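PDB 3HM2: precorrin-6Y C5,15-methyltransferase from Corynebacterium diphtheriae, which probably transfers methyl groups from S-adenosyl-L-methionine to a corrin precursor in adenosylcobalamin biosynthesis, this chain being its C-terminal methyltransferase domain. Local coordinates for residues A[19-24]-A[95-100]; A[41-44]-A[49-52]; A[64-69]-A[76-81]. All coordinates share one frame; numbering follows the deposited sequence.

Contact 1: residues A[19-24]-A[95-100]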
# COMPACT_ATOMS: atom_id res chain seq x y z
N SER A 19 14.74 -15.09 3.43
CA SER A 19 14.48 -15.56 2.07
C SER A 19 15.33 -14.82 1.02
O SER A 19 15.68 -15.39 -0.01
CB SER A 19 13.00 -15.45 1.69
OG SER A 19 12.77 -14.32 0.85
N ALA A 20 15.66 -13.56 1.30
CA ALA A 20 16.41 -12.74 0.36
C ALA A 20 17.90 -13.09 0.39
O ALA A 20 18.58 -13.06 -0.64
CB ALA A 20 16.21 -11.26 0.66
N LEU A 21 18.40 -13.41 1.58
CA LEU A 21 19.83 -13.64 1.77
C LEU A 21 20.27 -14.96 1.13
O LEU A 21 21.42 -15.11 0.74
CB LEU A 21 20.17 -13.64 3.26
CG LEU A 21 20.05 -12.30 3.98
CD1 LEU A 21 19.89 -12.51 5.48
CD2 LEU A 21 21.25 -11.42 3.69
N ALA A 22 19.34 -15.90 1.04
CA ALA A 22 19.55 -17.11 0.25
C ALA A 22 20.72 -17.93 0.80
O ALA A 22 21.79 -17.98 0.19
CB ALA A 22 19.78 -16.76 -1.21
N PRO A 23 20.51 -18.56 1.95
CA PRO A 23 21.59 -19.27 2.64
C PRO A 23 21.92 -20.59 1.97
O PRO A 23 21.03 -21.37 1.65
CB PRO A 23 20.99 -19.52 4.03
CG PRO A 23 20.01 -18.42 4.22
CD PRO A 23 19.43 -18.14 2.86
N LYS A 24 23.21 -20.84 1.75
CA LYS A 24 23.67 -22.13 1.25
C LYS A 24 24.95 -22.57 1.96
O LYS A 24 25.56 -21.80 2.69
CB LYS A 24 23.91 -22.07 -0.26
CG LYS A 24 22.63 -21.95 -1.08
CD LYS A 24 22.94 -21.88 -2.57
CE LYS A 24 23.75 -20.65 -2.91
NZ LYS A 24 24.83 -20.94 -3.89
N PRO A 95 33.54 -12.28 4.54
CA PRO A 95 32.15 -12.73 4.64
C PRO A 95 31.66 -13.29 3.31
O PRO A 95 32.19 -12.88 2.27
CB PRO A 95 31.41 -11.42 4.89
CG PRO A 95 32.29 -10.41 4.23
CD PRO A 95 33.61 -10.82 4.70
N ASP A 96 30.67 -14.19 3.33
CA ASP A 96 30.08 -14.71 2.10
C ASP A 96 28.84 -13.88 1.71
O ASP A 96 28.62 -13.54 0.56
CB ASP A 96 29.74 -16.22 2.25
CG ASP A 96 30.95 -17.12 2.03
OD1 ASP A 96 31.28 -17.34 0.86
OD2 ASP A 96 31.53 -17.64 3.02
N VAL A 97 28.01 -13.58 2.70
CA VAL A 97 26.85 -12.74 2.48
C VAL A 97 26.91 -11.68 3.60
O VAL A 97 27.52 -11.93 4.65
CB VAL A 97 25.60 -13.59 2.58
CG1 VAL A 97 24.51 -13.00 1.75
CG2 VAL A 97 25.93 -14.91 2.03
N ILE A 98 26.34 -10.50 3.36
CA ILE A 98 26.14 -9.52 4.43
C ILE A 98 24.71 -9.07 4.45
O ILE A 98 24.04 -9.08 3.44
CB ILE A 98 26.96 -8.30 4.25
CG1 ILE A 98 28.41 -8.67 4.42
CG2 ILE A 98 26.55 -7.21 5.26
CD1 ILE A 98 29.30 -7.87 3.53
N PHE A 99 24.25 -8.68 5.63
CA PHE A 99 22.93 -8.10 5.77
C PHE A 99 23.08 -6.87 6.63
O PHE A 99 23.67 -6.97 7.70
CB PHE A 99 21.92 -9.06 6.44
CG PHE A 99 20.60 -8.36 6.81
CD1 PHE A 99 19.53 -8.34 5.92
CD2 PHE A 99 20.48 -7.65 8.01
CE1 PHE A 99 18.37 -7.66 6.24
CE2 PHE A 99 19.31 -6.97 8.32
CZ PHE A 99 18.26 -6.98 7.43
N ILE A 100 22.56 -5.73 6.16
CA ILE A 100 22.39 -4.53 6.99
C ILE A 100 20.90 -4.14 7.18
O ILE A 100 20.15 -4.03 6.21
CB ILE A 100 23.14 -3.35 6.39
CG1 ILE A 100 24.66 -3.63 6.39
CG2 ILE A 100 22.79 -2.10 7.15
CD1 ILE A 100 25.52 -2.73 5.45
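L21, the last residue of helix 9-21, rests on V97, I98 and F99 of strand 97-100, which is a central strand of the sheet in this Rossmann-like AdoMet methyltransferase domain. The leucine is the one residue of its segment with a substantial part in the packing. V97 and F99 turn their CB atoms toward it, while I98 points to the other face of the sheet and offers its backbone.

The apolar contacts come first. L21 sends CG anti to its own carbonyl carbon (chi1 -68°), and from there both methyls come up to the CB of F99: CD2 of L21 lies 3.7 Å from CB of F99, and CD1 of L21 is 4.1 Å from the same CB. The two side chains cross at about a right angle. CD2 comes in at the edge of the F99 ring, near its plane. Toward the start of the strand CD2 also meets V97, at 4.1 Å from its CG1. I39 and W43 of helix 38-44 add to this apolar layer, and V124 of the neighbouring strand touches L21 as well.

Polar atoms enter by van der Waals contact alone, since no hydrogen bond crosses between 19-24 and 95-100. The carbonyl O of L21 belongs to the helix end, where A22 leaves helical geometry with a positive phi (62°); this O and that of A22 each have a weak hydrogen bond from R122 NH1. Two residues before L21, OG of S19 is hydrogen-bonded to Q11 NE2 of the second subunit. CD2 of L21 stands 3.6 Å from the carbonyl O of I98, and the backbone O of L21 is 3.9 Å from CG1 of V97.

Contact 2: residues A[41-44]-A[49-52]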
# COMPACT_ATOMS: atom_id res chain seq x y z
N ILE A 41 20.99 -15.60 14.15
CA ILE A 41 20.66 -16.82 14.87
C ILE A 41 19.60 -17.63 14.13
O ILE A 41 19.50 -18.84 14.29
CB ILE A 41 20.16 -16.52 16.29
CG1 ILE A 41 21.32 -16.05 17.17
CG2 ILE A 41 19.49 -17.74 16.89
CD1 ILE A 41 21.22 -14.61 17.61
N GLU A 42 18.80 -16.94 13.31
CA GLU A 42 17.87 -17.61 12.41
C GLU A 42 18.58 -18.13 11.17
O GLU A 42 18.41 -19.28 10.78
CB GLU A 42 16.74 -16.66 12.01
CG GLU A 42 15.73 -17.26 11.05
CD GLU A 42 15.27 -18.64 11.48
OE1 GLU A 42 14.91 -18.80 12.67
OE2 GLU A 42 15.26 -19.56 10.64
N TRP A 43 19.39 -17.27 10.55
CA TRP A 43 20.28 -17.69 9.49
C TRP A 43 20.96 -18.98 9.95
O TRP A 43 21.02 -19.94 9.21
CB TRP A 43 21.30 -16.56 9.24
CG TRP A 43 22.58 -16.92 8.46
CD1 TRP A 43 23.66 -17.65 8.93
CD2 TRP A 43 22.93 -16.53 7.12
NE1 TRP A 43 24.63 -17.75 7.96
CE2 TRP A 43 24.21 -17.08 6.84
CE3 TRP A 43 22.28 -15.79 6.12
CZ2 TRP A 43 24.84 -16.90 5.60
CZ3 TRP A 43 22.92 -15.62 4.90
CH2 TRP A 43 24.18 -16.17 4.65
N LEU A 44 21.45 -19.00 11.18
CA LEU A 44 22.17 -20.17 11.68
C LEU A 44 21.21 -21.29 11.97
O LEU A 44 21.49 -22.45 11.69
CB LEU A 44 22.94 -19.84 12.96
CG LEU A 44 24.25 -19.06 12.97
CD1 LEU A 44 24.89 -19.31 14.30
CD2 LEU A 44 25.23 -19.41 11.82
N GLN A 49 25.38 -26.32 8.94
CA GLN A 49 26.68 -26.06 8.35
C GLN A 49 26.81 -24.62 7.88
O GLN A 49 26.86 -24.34 6.69
CB GLN A 49 26.93 -27.01 7.17
CG GLN A 49 26.67 -28.47 7.49
CD GLN A 49 27.25 -29.41 6.45
OE1 GLN A 49 26.51 -30.05 5.70
NE2 GLN A 49 28.57 -29.49 6.39
N THR A 50 26.86 -23.69 8.84
CA THR A 50 27.03 -22.28 8.54
C THR A 50 27.60 -21.52 9.73
O THR A 50 27.34 -21.88 10.88
CB THR A 50 25.70 -21.63 8.12
OG1 THR A 50 24.74 -21.76 9.17
CG2 THR A 50 25.16 -22.29 6.86
N THR A 51 28.38 -20.48 9.45
CA THR A 51 28.83 -19.56 10.49
C THR A 51 28.35 -18.14 10.20
O THR A 51 28.39 -17.68 9.06
CB THR A 51 30.36 -19.56 10.62
OG1 THR A 51 30.94 -18.80 9.55
CG2 THR A 51 30.90 -20.98 10.57
N ALA A 52 27.90 -17.45 11.25
CA ALA A 52 27.47 -16.06 11.12
C ALA A 52 28.34 -15.13 11.95
O ALA A 52 28.88 -15.53 12.98
CB ALA A 52 26.01 -15.93 11.53
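L44 pushes one methyl, CD2, into the backbone of strand 50-55, and this is where the contact is tight. CD2 of L44 is 3.4 Å from the carbonyl O of T50 and equally 3.4 Å from the amide N of A52, so it sits across the peptides that flank T51. The same methyl meets the CB of A52 at 3.6 Å. A chi2 of -163° sets CD1 of L44 anti to CA and turns the other branch, CD2, toward the strand, although the CB of the leucine does not aim straight at it.

Helix 38-44 and strand 50-55 are consecutive elements of a beta-alpha-beta unit that starts with strand 27-32, and the contact closes the short connection from helix to second strand. T50 faces the helix too, its OG1 3.6 Å from CD2 of L44; that hydroxyl is hydrogen-bonded to T47 O in the connection, and R77 NH1 also approaches it.

Packing is looser along the indole. W43, with CG anti to the backbone N (chi1 163°), brings the pyrrole part of its ring system up to the strand at an oblique angle: CD1 of W43 touches CB of A52 at 3.9 Å. NE1 of W43 stays 3.9 Å from the carbonyl O of T51, with no hydrogen bond, and this buried N-H has no polar partner in the model. On the exposed side T51 turns its CB away from the helix, binds T28 OG1 on the adjacent strand through its own OG1, and has an acetic acid molecule about 3 Å from its side chain.

Contact 3: residues A[64-69]-A[76-81]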
# COMPACT_ATOMS: atom_id res chain seq x y z
N ARG A 64 23.75 -10.84 25.33
CA ARG A 64 22.40 -11.40 25.13
C ARG A 64 22.18 -12.08 23.77
O ARG A 64 21.32 -12.96 23.64
CB ARG A 64 21.34 -10.31 25.36
CG ARG A 64 19.92 -10.75 25.07
CD ARG A 64 19.22 -11.33 26.30
NE ARG A 64 17.86 -11.75 25.98
CZ ARG A 64 16.92 -12.01 26.88
NH1 ARG A 64 17.19 -11.88 28.17
NH2 ARG A 64 15.71 -12.39 26.49
N ILE A 65 22.95 -11.69 22.76
CA ILE A 65 22.90 -12.33 21.45
C ILE A 65 23.46 -13.74 21.57
O ILE A 65 22.83 -14.72 21.16
CB ILE A 65 23.77 -11.58 20.43
CG1 ILE A 65 23.43 -10.10 20.38
CG2 ILE A 65 23.60 -12.19 19.06
CD1 ILE A 65 24.42 -9.30 19.55
N LEU A 66 24.65 -13.84 22.14
CA LEU A 66 25.31 -15.13 22.31
C LEU A 66 24.54 -16.02 23.27
O LEU A 66 24.48 -17.24 23.09
CB LEU A 66 26.75 -14.93 22.82
CG LEU A 66 27.54 -16.21 23.12
CD1 LEU A 66 27.92 -16.92 21.83
CD2 LEU A 66 28.78 -15.89 23.94
N SER A 67 23.95 -15.41 24.30
CA SER A 67 23.05 -16.12 25.20
C SER A 67 21.97 -16.87 24.43
O SER A 67 21.66 -18.02 24.73
CB SER A 67 22.42 -15.16 26.20
OG SER A 67 22.64 -15.58 27.53
N ASN A 68 21.40 -16.21 23.43
CA ASN A 68 20.29 -16.77 22.67
C ASN A 68 20.77 -17.76 21.61
O ASN A 68 20.05 -18.69 21.25
CB ASN A 68 19.47 -15.66 22.02
CG ASN A 68 18.50 -15.01 22.99
OD1 ASN A 68 18.31 -15.49 24.10
ND2 ASN A 68 17.89 -13.90 22.56
N ALA A 69 21.99 -17.55 21.12
CA ALA A 69 22.61 -18.49 20.20
C ALA A 69 22.89 -19.83 20.88
O ALA A 69 22.65 -20.89 20.31
CB ALA A 69 23.90 -17.91 19.64
N ASP A 76 28.02 -22.47 18.66
CA ASP A 76 29.31 -22.88 18.12
C ASP A 76 29.53 -22.53 16.65
O ASP A 76 30.42 -23.09 15.99
CB ASP A 76 29.54 -24.38 18.36
CG ASP A 76 28.40 -25.26 17.83
OD1 ASP A 76 28.42 -26.48 18.09
OD2 ASP A 76 27.50 -24.73 17.14
N ARG A 77 28.73 -21.60 16.13
CA ARG A 77 28.85 -21.18 14.74
C ARG A 77 28.60 -19.69 14.63
O ARG A 77 28.43 -19.14 13.55
CB ARG A 77 27.88 -21.96 13.86
CG ARG A 77 27.52 -23.34 14.41
CD ARG A 77 26.91 -24.22 13.36
NE ARG A 77 26.19 -23.46 12.33
CZ ARG A 77 24.87 -23.44 12.20
NH1 ARG A 77 24.33 -22.74 11.24
NH2 ARG A 77 24.09 -24.13 13.03
N ILE A 78 28.56 -19.02 15.77
CA ILE A 78 28.40 -17.58 15.77
C ILE A 78 29.57 -16.96 16.51
O ILE A 78 29.97 -17.44 17.56
CB ILE A 78 27.07 -17.16 16.45
CG1 ILE A 78 26.65 -15.76 16.01
CG2 ILE A 78 27.22 -17.21 17.94
CD1 ILE A 78 25.24 -15.44 16.25
N ALA A 79 30.16 -15.92 15.92
CA ALA A 79 31.01 -15.01 16.68
C ALA A 79 30.24 -13.71 16.89
O ALA A 79 29.60 -13.22 15.97
CB ALA A 79 32.29 -14.75 15.96
N VAL A 80 30.32 -13.16 18.10
CA VAL A 80 29.74 -11.85 18.38
C VAL A 80 30.83 -10.80 18.60
O VAL A 80 31.42 -10.72 19.67
CB VAL A 80 28.83 -11.89 19.61
CG1 VAL A 80 27.93 -10.66 19.65
CG2 VAL A 80 27.99 -13.16 19.61
N GLN A 81 31.09 -10.00 17.57
CA GLN A 81 32.08 -8.93 17.66
C GLN A 81 31.43 -7.61 18.07
O GLN A 81 30.25 -7.56 18.40
CB GLN A 81 32.81 -8.76 16.33
CG GLN A 81 33.29 -10.07 15.71
CD GLN A 81 34.48 -10.65 16.44
OE1 GLN A 81 35.17 -9.96 17.19
NE2 GLN A 81 34.74 -11.94 16.22
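The second half of the beta-alpha-beta unit formed by strand 50-55, helix 59-70 and strand 78-81 is held here: three helix residues, I65, L66 and A69, lie on I78 and V80 of the strand at the outer edge of the chain's sheet. The short segments run nearly antiparallel, at 171°, with their axes 9.0 Å apart.

All the contacts between them are between aliphatic groups. V80 divides its two methyls between successive helix residues. Its CG1, anti to the backbone N (chi1 -164°), meets CD1 of I65 at 3.8 Å, whereas CG2 of V80 comes to 3.9 Å from CB of L66. I78, two residues earlier, meets two helix residues with the single methyl CG2: it is 3.8 Å from CB of A69 and 4.0 Å from CD1 of L66. L66 thus spans both strand residues, touching one with its CB and the other with the end of its side chain, and crosses I78 obliquely. A69 has only its CB to offer, and its backbone N is bonded to I65 O one helical turn back, at 3.0 Å.

Burial is uneven. I65 and A69 are shut in, with I41 of helix 38-44 packing against both; L66 is partly exposed. A helix lying antiparallel over the strand that follows it, and joined to it through aliphatic side chains, is characteristic of the alpha/beta crossovers of Rossmann-like domains.

The three contacts step along one sheet toward its 78-81 edge, contact 2 in the middle with its centre 10 Å from each of the others; contacts 1 and 3 are about 17 Å apart between centres and do not touch. W43 joins the first two, its CH2 lying 3.4 Å from V97 CG2. R77 joins 2 and 3 through NH1, 2.9 Å from L44 O; its approach to T50 OG1 is too short to trust in detail. E63, a calcium and magnesium ligand in a structure of this protein, lies close to contact 3, about 7 Å between its side chain and that of L66; no metal is bound to this chain.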